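Local coordinates for protein alpha-glucosidase (Pseudoalteromonas sp. K8, PDB 5HQA) that hydrolyses alpha-glucosidic bonds as a family 97 glycoside hydrolase, carries a calcium ion at its active site and is activated by chloride, at residues N253-V258 and T447-I452. Sequence-based numbering, arbitrary orientation.
Sequences NKLGDV and TYPNWI
Lys-254 and Thr-447 are joined through their backbones: the amide N of Lys-254 donates to O of Thr-447 at 2.8 Å, nearly straight at 176° and on an in-plane lone pair. Their side chains run side by side in the same direction, and the lysine chain keeps CG, CD and CE against the threonine CG2, which also sits over one face of the Tyr-448 ring, offset toward the rim. Leu-255 reaches further along the turn. Its CD2 meets the ring edge at CD1 of Tyr-448 (4.1 Å). Leu-255 CD1 lies 3.8 Å from CD of Pro-449 and 3.3 Å from OD1 of Asn-450, a buried oxygen with no polar partner. Pro-449 also meets Val-258 and Asn-253: its CB lies 4.0 Å from Val-258 CG2, and its CD 3.2 Å from Asn-253 OD1.

Residues 448-451 form a type I beta turn, closed by Trp-451 N to Tyr-448 O, that leads into strand 451-454 of the parallel sheet of the catalytic (beta/alpha)8-type barrel, next to strand 432-435; residues 253-258 belong to the connection from the N-terminal beta-sandwich domain into strand 264-269 of the barrel.

Asn-253 makes two bonds to the backbone of Leu-255 and Gly-256. CG stands anti to the backbone N (chi1 172°), and from that carbon OD1 and ND2 each reach a backbone atom. Asn-253 OD1 accepts from Leu-255 N at 2.7 Å in an Asx turn, the donor standing 51° out of the carbonyl plane, and ND2 donates to Gly-256 O at 2.9 Å. An alanine here would probably leave Leu-255 N and Gly-256 O without these mates and open a gap beside the Pro-449 ring. Further out, Glu-251 takes a salt bridge from Lys-254 NZ and, through its backbone O, a hydrogen bond from Thr-447 OG1; Asn-450 ND2 is held by Ile-431 O and Val-423 O.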
ATOM      1  N   ASN A 253     -14.284   7.288   9.321  1.00 17.58           N
ATOM      2  CA  ASN A 253     -15.184   6.410   8.579  1.00 17.43           C
ATOM      3  C   ASN A 253     -16.490   7.098   8.195  1.00 18.86           C
ATOM      4  O   ASN A 253     -17.221   7.600   9.056  1.00 17.57           O
ATOM      5  CB  ASN A 253     -15.479   5.172   9.433  1.00 16.03           C
ATOM      6  CG  ASN A 253     -16.556   4.281   8.829  1.00 19.70           C
ATOM      7  OD1 ASN A 253     -16.701   4.193   7.609  1.00 19.51           O
ATOM      8  ND2 ASN A 253     -17.314   3.611   9.688  1.00 19.76           N
ATOM      9  N   LYS A 254     -16.786   7.105   6.895  1.00 18.75           N
ATOM     10  CA  LYS A 254     -18.028   7.656   6.368  1.00 20.14           C
ATOM     11  C   LYS A 254     -19.048   6.589   5.980  1.00 24.81           C
ATOM     12  O   LYS A 254     -20.138   6.940   5.507  1.00 24.59           O
ATOM     13  CB  LYS A 254     -17.741   8.538   5.150  1.00 16.37           C
ATOM     14  CG  LYS A 254     -17.028   9.848   5.460  1.00 21.16           C
ATOM     15  CD  LYS A 254     -16.865  10.688   4.180  1.00 22.63           C
ATOM     16  CE  LYS A 254     -15.939  11.887   4.376  1.00 24.03           C
ATOM     17  NZ  LYS A 254     -16.313  12.713   5.549  1.00 30.17           N
ATOM     18  N   LEU A 255     -18.740   5.305   6.167  1.00 20.67           N
ATOM     19  CA  LEU A 255     -19.610   4.236   5.689  1.00 20.68           C
ATOM     20  C   LEU A 255     -20.442   3.595   6.793  1.00 21.47           C
ATOM     21  O   LEU A 255     -21.140   2.611   6.534  1.00 23.44           O
ATOM     22  CB  LEU A 255     -18.786   3.166   4.964  1.00 19.09           C
ATOM     23  CG  LEU A 255     -18.084   3.635   3.687  1.00 19.93           C
ATOM     24  CD1 LEU A 255     -17.336   2.489   3.039  1.00 18.69           C
ATOM     25  CD2 LEU A 255     -19.086   4.236   2.706  1.00 21.66           C
ATOM     26  N   GLY A 256     -20.392   4.125   8.013  1.00 22.02           N
ATOM     27  CA  GLY A 256     -21.229   3.580   9.071  1.00 20.98           C
ATOM     28  C   GLY A 256     -20.795   2.180   9.471  1.00 23.70           C
ATOM     29  O   GLY A 256     -19.603   1.889   9.613  1.00 27.74           O
ATOM     30  N   ASP A 257     -21.779   1.301   9.674  1.00 23.12           N
ATOM     31  CA  ASP A 257     -21.517  -0.091  10.018  1.00 22.66           C
ATOM     32  C   ASP A 257     -20.789  -0.775   8.873  1.00 23.06           C
ATOM     33  O   ASP A 257     -21.356  -0.933   7.788  1.00 28.48           O
ATOM     34  CB  ASP A 257     -22.832  -0.816  10.316  1.00 27.61           C
ATOM     35  CG  ASP A 257     -22.630  -2.213  10.880  1.00 34.07           C
ATOM     36  OD1 ASP A 257     -21.538  -2.791  10.698  1.00 32.76           O
ATOM     37  OD2 ASP A 257     -23.576  -2.739  11.511  1.00 38.14           O
ATOM     38  N   VAL A 258     -19.540  -1.184   9.093  1.00 21.15           N
ATOM     39  CA  VAL A 258     -18.783  -1.853   8.038  1.00 19.24           C
ATOM     40  C   VAL A 258     -18.424  -3.265   8.484  1.00 22.04           C
ATOM     41  O   VAL A 258     -17.399  -3.826   8.068  1.00 21.67           O
ATOM     42  CB  VAL A 258     -17.532  -1.044   7.637  1.00 17.64           C
ATOM     43  CG1 VAL A 258     -17.945   0.251   6.948  1.00 17.39           C
ATOM     44  CG2 VAL A 258     -16.681  -0.737   8.850  1.00 18.74           C
ATOM     45  N   THR A 447     -11.452   6.305   5.975  1.00 13.76           N
ATOM     46  CA  THR A 447     -12.695   6.971   5.608  1.00 15.29           C
ATOM     47  C   THR A 447     -13.657   6.014   4.915  1.00 15.88           C
ATOM     48  O   THR A 447     -14.877   6.106   5.105  1.00 15.32           O
ATOM     49  CB  THR A 447     -12.372   8.151   4.691  1.00 15.69           C
ATOM     50  OG1 THR A 447     -11.264   8.882   5.239  1.00 15.96           O
ATOM     51  CG2 THR A 447     -13.569   9.070   4.552  1.00 14.06           C
ATOM     52  N   TYR A 448     -13.116   5.105   4.099  1.00 14.23           N
ATOM     53  CA  TYR A 448     -13.887   4.145   3.306  1.00 15.97           C
ATOM     54  C   TYR A 448     -13.331   2.762   3.595  1.00 15.66           C
ATOM     55  O   TYR A 448     -12.500   2.244   2.839  1.00 15.35           O
ATOM     56  CB  TYR A 448     -13.808   4.468   1.814  1.00 14.81           C
ATOM     57  CG  TYR A 448     -14.272   5.869   1.531  1.00 16.74           C
ATOM     58  CD1 TYR A 448     -15.627   6.172   1.478  1.00 20.32           C
ATOM     59  CD2 TYR A 448     -13.360   6.900   1.365  1.00 16.33           C
ATOM     60  CE1 TYR A 448     -16.064   7.464   1.241  1.00 19.50           C
ATOM     61  CE2 TYR A 448     -13.787   8.192   1.125  1.00 19.37           C
ATOM     62  CZ  TYR A 448     -15.138   8.467   1.068  1.00 20.54           C
ATOM     63  OH  TYR A 448     -15.555   9.755   0.834  1.00 24.59           O
ATOM     64  N   PRO A 449     -13.764   2.139   4.693  1.00 14.28           N
ATOM     65  CA  PRO A 449     -13.144   0.881   5.122  1.00 13.14           C
ATOM     66  C   PRO A 449     -13.399  -0.303   4.203  1.00 14.92           C
ATOM     67  O   PRO A 449     -12.897  -1.392   4.499  1.00 15.89           O
ATOM     68  CB  PRO A 449     -13.769   0.642   6.501  1.00 13.75           C
ATOM     69  CG  PRO A 449     -14.164   2.033   6.979  1.00 14.31           C
ATOM     70  CD  PRO A 449     -14.615   2.732   5.740  1.00 13.97           C
ATOM     71  N   ASN A 450     -14.140  -0.159   3.106  1.00 13.20           N
ATOM     72  CA  ASN A 450     -14.219  -1.256   2.150  1.00 13.05           C
ATOM     73  C   ASN A 450     -13.095  -1.214   1.124  1.00 12.97           C
ATOM     74  O   ASN A 450     -12.995  -2.125   0.297  1.00 14.23           O
ATOM     75  CB  ASN A 450     -15.573  -1.262   1.434  1.00 13.55           C
ATOM     76  CG  ASN A 450     -15.733  -0.098   0.500  1.00 15.85           C
ATOM     77  OD1 ASN A 450     -15.382   1.030   0.841  1.00 15.89           O
ATOM     78  ND2 ASN A 450     -16.234  -0.361  -0.701  1.00 16.12           N
ATOM     79  N   TRP A 451     -12.245  -0.183   1.154  1.00 12.02           N
ATOM     80  CA  TRP A 451     -11.065  -0.136   0.288  1.00 12.34           C
ATOM     81  C   TRP A 451      -9.948  -0.871   1.021  1.00 14.10           C
ATOM     82  O   TRP A 451      -9.089  -0.276   1.676  1.00 13.99           O
ATOM     83  CB  TRP A 451     -10.683   1.303  -0.042  1.00 11.22           C
ATOM     84  CG  TRP A 451      -9.950   1.429  -1.354  1.00 12.08           C
ATOM     85  CD1 TRP A 451      -9.459   0.408  -2.122  1.00 11.80           C
ATOM     86  CD2 TRP A 451      -9.665   2.636  -2.066  1.00 12.64           C
ATOM     87  NE1 TRP A 451      -8.880   0.908  -3.265  1.00 12.31           N
ATOM     88  CE2 TRP A 451      -8.995   2.274  -3.255  1.00 12.09           C
ATOM     89  CE3 TRP A 451      -9.916   3.989  -1.816  1.00 14.70           C
ATOM     90  CZ2 TRP A 451      -8.570   3.217  -4.191  1.00 12.19           C
ATOM     91  CZ3 TRP A 451      -9.500   4.926  -2.752  1.00 14.92           C
ATOM     92  CH2 TRP A 451      -8.835   4.535  -3.924  1.00 14.49           C
ATOM     93  N   ILE A 452      -9.965  -2.201   0.906  1.00 13.79           N
ATOM     94  CA  ILE A 452      -9.248  -3.010   1.890  1.00 14.54           C
ATOM     95  C   ILE A 452      -7.764  -3.148   1.565  1.00 13.85           C
ATOM     96  O   ILE A 452      -6.939  -3.227   2.483  1.00 14.12           O
ATOM     97  CB  ILE A 452      -9.919  -4.387   2.054  1.00 13.25           C
ATOM     98  CG1 ILE A 452     -10.058  -5.098   0.708  1.00 12.68           C
ATOM     99  CG2 ILE A 452     -11.276  -4.216   2.705  1.00 12.77           C
ATOM    100  CD1 ILE A 452     -10.627  -6.492   0.827  1.00 13.04           C
TER